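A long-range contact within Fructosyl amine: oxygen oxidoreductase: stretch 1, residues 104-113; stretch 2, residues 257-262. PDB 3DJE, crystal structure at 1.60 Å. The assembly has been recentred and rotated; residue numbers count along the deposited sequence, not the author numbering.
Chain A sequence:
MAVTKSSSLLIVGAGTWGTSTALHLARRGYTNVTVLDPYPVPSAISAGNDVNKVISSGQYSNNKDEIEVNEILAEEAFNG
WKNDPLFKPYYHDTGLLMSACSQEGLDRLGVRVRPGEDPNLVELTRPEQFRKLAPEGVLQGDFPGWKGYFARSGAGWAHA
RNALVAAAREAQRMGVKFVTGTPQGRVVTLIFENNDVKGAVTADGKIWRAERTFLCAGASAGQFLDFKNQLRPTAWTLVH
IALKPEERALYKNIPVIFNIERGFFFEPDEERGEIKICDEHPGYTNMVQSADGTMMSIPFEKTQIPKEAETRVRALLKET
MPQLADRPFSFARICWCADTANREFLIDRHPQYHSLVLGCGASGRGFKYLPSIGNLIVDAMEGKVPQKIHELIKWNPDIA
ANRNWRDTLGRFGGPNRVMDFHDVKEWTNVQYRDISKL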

ATOM      1  N   GLU A 104     -17.991   8.376  15.720  1.00 21.91           N
ATOM      2  CA  GLU A 104     -17.861   8.009  14.303  1.00 22.52           C
ATOM      3  C   GLU A 104     -16.652   7.098  14.058  1.00 20.68           C
ATOM      4  O   GLU A 104     -16.740   6.141  13.293  1.00 20.24           O
ATOM      5  N   GLY A 105     -15.537   7.399  14.719  1.00 19.66           N
ATOM      6  CA  GLY A 105     -14.336   6.550  14.641  1.00 18.54           C
ATOM      7  C   GLY A 105     -14.594   5.154  15.190  1.00 18.22           C
ATOM      8  O   GLY A 105     -14.187   4.161  14.583  1.00 17.43           O
ATOM      9  N   LEU A 106     -15.276   5.071  16.339  1.00 17.59           N
ATOM     10  CA  LEU A 106     -15.588   3.775  16.956  1.00 17.71           C
ATOM     11  C   LEU A 106     -16.584   2.932  16.142  1.00 18.06           C
ATOM     12  O   LEU A 106     -16.497   1.690  16.119  1.00 17.47           O
ATOM     13  N   ASP A 107     -17.516   3.599  15.459  1.00 18.54           N
ATOM     14  CA  ASP A 107     -18.393   2.910  14.524  1.00 19.17           C
ATOM     15  C   ASP A 107     -17.560   2.288  13.408  1.00 18.51           C
ATOM     16  O   ASP A 107     -17.715   1.105  13.092  1.00 18.77           O
ATOM     17  N   ARG A 108     -16.652   3.078  12.840  1.00 17.35           N
ATOM     18  CA  ARG A 108     -15.773   2.578  11.777  1.00 16.85           C
ATOM     19  C   ARG A 108     -14.896   1.438  12.298  1.00 16.21           C
ATOM     20  O   ARG A 108     -14.701   0.430  11.621  1.00 15.99           O
ATOM     21  N   LEU A 109     -14.391   1.595  13.515  1.00 15.85           N
ATOM     22  CA  LEU A 109     -13.582   0.556  14.147  1.00 15.59           C
ATOM     23  C   LEU A 109     -14.341  -0.780  14.233  1.00 15.53           C
ATOM     24  O   LEU A 109     -13.769  -1.850  14.003  1.00 15.74           O
ATOM     25  N   GLY A 110     -15.630  -0.717  14.559  1.00 15.25           N
ATOM     26  CA  GLY A 110     -16.461  -1.927  14.603  1.00 15.83           C
ATOM     27  C   GLY A 110     -16.521  -2.653  13.270  1.00 16.11           C
ATOM     28  O   GLY A 110     -16.470  -3.887  13.224  1.00 15.94           O
ATOM     29  N   VAL A 111     -16.622  -1.887  12.184  1.00 16.49           N
ATOM     30  CA  VAL A 111     -16.669  -2.455  10.832  1.00 16.94           C
ATOM     31  C   VAL A 111     -15.332  -3.088  10.494  1.00 16.88           C
ATOM     32  O   VAL A 111     -15.276  -4.175   9.914  1.00 17.00           O
ATOM     33  N   ARG A 112     -14.258  -2.397  10.860  1.00 17.06           N
ATOM     34  CA  ARG A 112     -12.914  -2.853  10.524  1.00 17.76           C
ATOM     35  C   ARG A 112     -12.500  -4.105  11.297  1.00 17.59           C
ATOM     36  O   ARG A 112     -11.986  -5.072  10.710  1.00 18.31           O
ATOM     37  N   VAL A 113     -12.771  -4.097  12.600  1.00 16.98           N
ATOM     38  CA  VAL A 113     -12.283  -5.123  13.516  1.00 17.64           C
ATOM     39  C   VAL A 113     -13.262  -6.296  13.705  1.00 18.10           C
ATOM     40  O   VAL A 113     -12.834  -7.428  13.963  1.00 18.37           O
ATOM     41  N   ILE A 257       0.916  -0.414  17.123  1.00 11.96           N
ATOM     42  CA  ILE A 257      -0.037   0.452  17.836  1.00 12.63           C
ATOM     43  C   ILE A 257      -0.732   1.327  16.794  1.00 12.25           C
ATOM     44  O   ILE A 257      -0.073   2.104  16.117  1.00 11.97           O
ATOM     45  N   PHE A 258      -2.053   1.199  16.670  1.00 12.69           N
ATOM     46  CA  PHE A 258      -2.781   1.813  15.560  1.00 13.01           C
ATOM     47  C   PHE A 258      -4.073   2.441  16.071  1.00 13.12           C
ATOM     48  O   PHE A 258      -4.877   1.771  16.710  1.00 13.19           O
ATOM     49  N   ASN A 259      -4.240   3.741  15.844  1.00 13.02           N
ATOM     50  CA  ASN A 259      -5.513   4.408  16.110  1.00 12.97           C
ATOM     51  C   ASN A 259      -5.946   5.048  14.807  1.00 12.87           C
ATOM     52  O   ASN A 259      -5.211   5.857  14.225  1.00 13.32           O
ATOM     53  N   ILE A 260      -7.143   4.685  14.363  1.00 13.12           N
ATOM     54  CA  ILE A 260      -7.607   5.061  13.029  1.00 12.89           C
ATOM     55  C   ILE A 260      -7.964   6.546  12.912  1.00 13.25           C
ATOM     56  O   ILE A 260      -8.268   7.025  11.823  1.00 13.17           O
ATOM     57  N   GLU A 261      -7.904   7.261  14.033  1.00 13.34           N
ATOM     58  CA  GLU A 261      -8.106   8.711  14.038  1.00 14.22           C
ATOM     59  C   GLU A 261      -6.864   9.509  14.415  1.00 14.82           C
ATOM     60  O   GLU A 261      -6.936  10.735  14.560  1.00 15.68           O
ATOM     61  N   ARG A 262      -5.730   8.834  14.595  1.00 14.58           N
ATOM     62  CA  ARG A 262      -4.524   9.514  15.043  1.00 14.40           C
ATOM     63  C   ARG A 262      -3.306   9.085  14.240  1.00 14.36           C
ATOM     64  O   ARG A 262      -2.533   9.915  13.762  1.00 14.57           O
TER

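The contact is small, 271 Å² summed over both sides, and no hydrogen bond crosses it; the evidence for packing is therefore distance and direction. Stretch 1 is helical throughout, and the residues that meet stretch 2, Gly105, Arg108, Leu109 and Arg112, recur at the three- and four-residue spacing that places them along one side of a helix. The 2.8 Å bond from Leu109 N to Gly105 O and the 3.0 Å bond from Arg112 N to Arg108 O confirm the regular turns beneath them.

Ile260, just past the end of the strand, supplies the centre, with 100 Å² covered by the helix. Its CA-to-CB bond points toward the helix, and chi1 of 70° (p) with chi2 of 173° (t) extends the CG1 branch so that CD1 reaches the backbone. Ile260 CD1 lies 3.5 Å from Gly105 O and 3.8 Å from Leu109 N, the two ends of one helical hydrogen bond, and 3.8 Å from Arg108 CG. Leu109 (t, p) starts sideways, and its CB comes within 4.2 Å of Ile260 CD1, an apolar contact.

The other branch of Ile260 serves Arg112. That arginine points toward stretch 2 with chi1 m, chi2 t and chi3 p; the 55° turn at chi3 is followed by a nearly planar chi4 of 176°. Ile260 CG2 sits over one face of the guanidinium, 3.5 Å from Arg112 NH1, so the methyl meets the flat surface of the group. Phe258, also directed toward the helix with chi1 t, approaches more loosely: its CZ is 4.4 Å from Arg112 NH2, in an oblique arrangement.

At the other end of the contact, Glu261 adopts m, t with chi3 of 81°, carrying its carboxylate to the helix backbone. Glu261 OE2 is 3.4 Å from Gly105 CA, and this approach uses the space left by glycine: an ideal CB on Gly105 would fall 1.9 Å from Glu261 OE2, a clear clash. Both carboxylate oxygens are hydrogen-bonded to residues just outside the stretches, so the charged group is satisfied while lying against Gly105.

Asn259 points away and makes no contact with the helix, yet it supports the turn from its own side. With chi1 at -179° (t) and chi2 at -59°, its OD1 accepts a 2.8 Å hydrogen bond from Glu261 N at 153°, while Asn259 O accepts one of 3.0 Å from Arg262 N. Arg108 (chi1 t, chi2 p) offers aliphatic CG to Ile260, while its NE and NH1 find hydrogen-bond partners elsewhere in the structure.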

ATOM      1  CB  GLU A 104     -17.783   9.245  13.408  1.00 22.69           C
ATOM      2  CG  GLU A 104     -18.125   8.938  11.961  1.00 25.55           C
ATOM      3  CD  GLU A 104     -18.251  10.163  11.068  1.00 25.85           C
ATOM      4  OE1 GLU A 104     -17.912  11.292  11.508  1.00 30.67           O
ATOM      5  OE2 GLU A 104     -18.696   9.985   9.907  1.00 31.00           O
ATOM      6  CB  LEU A 106     -16.039   3.955  18.421  1.00 18.13           C
ATOM      7  CG  LEU A 106     -14.928   4.411  19.381  1.00 18.68           C
ATOM      8  CD1 LEU A 106     -15.512   4.871  20.709  1.00 21.08           C
ATOM      9  CD2 LEU A 106     -13.834   3.367  19.630  1.00 19.82           C
ATOM     10  CB  ASP A 107     -19.452   3.854  13.937  1.00 20.14           C
ATOM     11  CG  ASP A 107     -20.482   4.303  14.968  1.00 22.84           C
ATOM     12  OD1 ASP A 107     -20.539   3.711  16.074  1.00 27.24           O
ATOM     13  OD2 ASP A 107     -21.239   5.264  14.672  1.00 26.62           O
ATOM     14  CB  ARG A 108     -14.909   3.711  11.217  1.00 16.96           C
ATOM     15  CG  ARG A 108     -13.907   3.295  10.132  1.00 18.68           C
ATOM     16  CD  ARG A 108     -14.592   2.789   8.869  1.00 20.02           C
ATOM     17  NE  ARG A 108     -13.625   2.626   7.782  1.00 22.61           N
ATOM     18  CZ  ARG A 108     -13.830   1.910   6.678  1.00 24.73           C
ATOM     19  NH1 ARG A 108     -14.983   1.285   6.488  1.00 25.03           N
ATOM     20  NH2 ARG A 108     -12.877   1.832   5.754  1.00 26.17           N
ATOM     21  CB  LEU A 109     -13.135   1.019  15.536  1.00 15.65           C
ATOM     22  CG  LEU A 109     -12.088   0.123  16.200  1.00 15.72           C
ATOM     23  CD1 LEU A 109     -10.750   0.181  15.451  1.00 18.70           C
ATOM     24  CD2 LEU A 109     -11.890   0.491  17.667  1.00 15.59           C
ATOM     25  CB  VAL A 111     -17.009  -1.390   9.758  1.00 16.75           C
ATOM     26  CG1 VAL A 111     -16.845  -1.962   8.366  1.00 17.78           C
ATOM     27  CG2 VAL A 111     -18.433  -0.876   9.946  1.00 17.93           C
ATOM     28  CB  ARG A 112     -11.918  -1.712  10.721  1.00 17.69           C
ATOM     29  CG  ARG A 112     -12.152  -0.588   9.690  1.00 17.79           C
ATOM     30  CD  ARG A 112     -11.037   0.464   9.609  1.00 19.67           C
ATOM     31  NE  ARG A 112      -9.712  -0.113   9.357  1.00 22.02           N
ATOM     32  CZ  ARG A 112      -8.608   0.611   9.179  1.00 21.63           C
ATOM     33  NH1 ARG A 112      -8.676   1.937   9.208  1.00 21.96           N
ATOM     34  NH2 ARG A 112      -7.438   0.015   8.982  1.00 22.77           N
ATOM     35  CB  VAL A 113     -11.913  -4.475  14.895  1.00 17.78           C
ATOM     36  CG1 VAL A 113     -11.524  -5.536  15.945  1.00 18.87           C
ATOM     37  CG2 VAL A 113     -10.779  -3.487  14.722  1.00 18.31           C
ATOM     38  CB  ILE A 257       0.691   1.329  18.882  1.00 12.66           C
ATOM     39  CG1 ILE A 257       1.436   0.449  19.897  1.00 13.53           C
ATOM     40  CG2 ILE A 257      -0.289   2.311  19.549  1.00 13.84           C
ATOM     41  CD1 ILE A 257       0.550  -0.467  20.727  1.00 13.71           C
ATOM     42  CB  PHE A 258      -3.069   0.714  14.530  1.00 13.33           C
ATOM     43  CG  PHE A 258      -3.327   1.195  13.111  1.00 14.87           C
ATOM     44  CD1 PHE A 258      -2.557   0.694  12.057  1.00 16.39           C
ATOM     45  CD2 PHE A 258      -4.371   2.068  12.808  1.00 15.47           C
ATOM     46  CE1 PHE A 258      -2.793   1.081  10.724  1.00 16.87           C
ATOM     47  CE2 PHE A 258      -4.611   2.473  11.470  1.00 15.14           C
ATOM     48  CZ  PHE A 258      -3.818   1.970  10.429  1.00 16.39           C
ATOM     49  CB  ASN A 259      -5.378   5.450  17.229  1.00 12.84           C
ATOM     50  CG  ASN A 259      -6.698   6.145  17.554  1.00 13.74           C
ATOM     51  OD1 ASN A 259      -7.314   6.765  16.693  1.00 15.59           O
ATOM     52  ND2 ASN A 259      -7.111   6.075  18.820  1.00 14.95           N
ATOM     53  CB  ILE A 260      -8.757   4.148  12.548  1.00 13.56           C
ATOM     54  CG1 ILE A 260     -10.046   4.402  13.340  1.00 14.14           C
ATOM     55  CG2 ILE A 260      -8.332   2.681  12.646  1.00 13.02           C
ATOM     56  CD1 ILE A 260     -11.256   3.649  12.808  1.00 13.58           C
ATOM     57  CB  GLU A 261      -9.231   9.069  15.020  1.00 13.97           C
ATOM     58  CG  GLU A 261     -10.570   8.467  14.646  1.00 15.89           C
ATOM     59  CD  GLU A 261     -11.665   8.984  15.526  1.00 17.77           C
ATOM     60  OE1 GLU A 261     -12.161  10.111  15.259  1.00 18.78           O
ATOM     61  OE2 GLU A 261     -12.018   8.264  16.475  1.00 17.53           O
ATOM     62  CB  ARG A 262      -4.267   9.257  16.535  1.00 14.54           C
ATOM     63  CG  ARG A 262      -5.410   9.674  17.464  1.00 15.83           C
ATOM     64  CD  ARG A 262      -5.480  11.198  17.574  1.00 19.57           C
ATOM     65  NE  ARG A 262      -6.419  11.605  18.621  1.00 22.34           N
ATOM     66  CZ  ARG A 262      -7.703  11.895  18.425  1.00 24.82           C
ATOM     67  NH1 ARG A 262      -8.235  11.845  17.210  1.00 24.34           N
ATOM     68  NH2 ARG A 262      -8.467  12.240  19.463  1.00 25.78           N
TER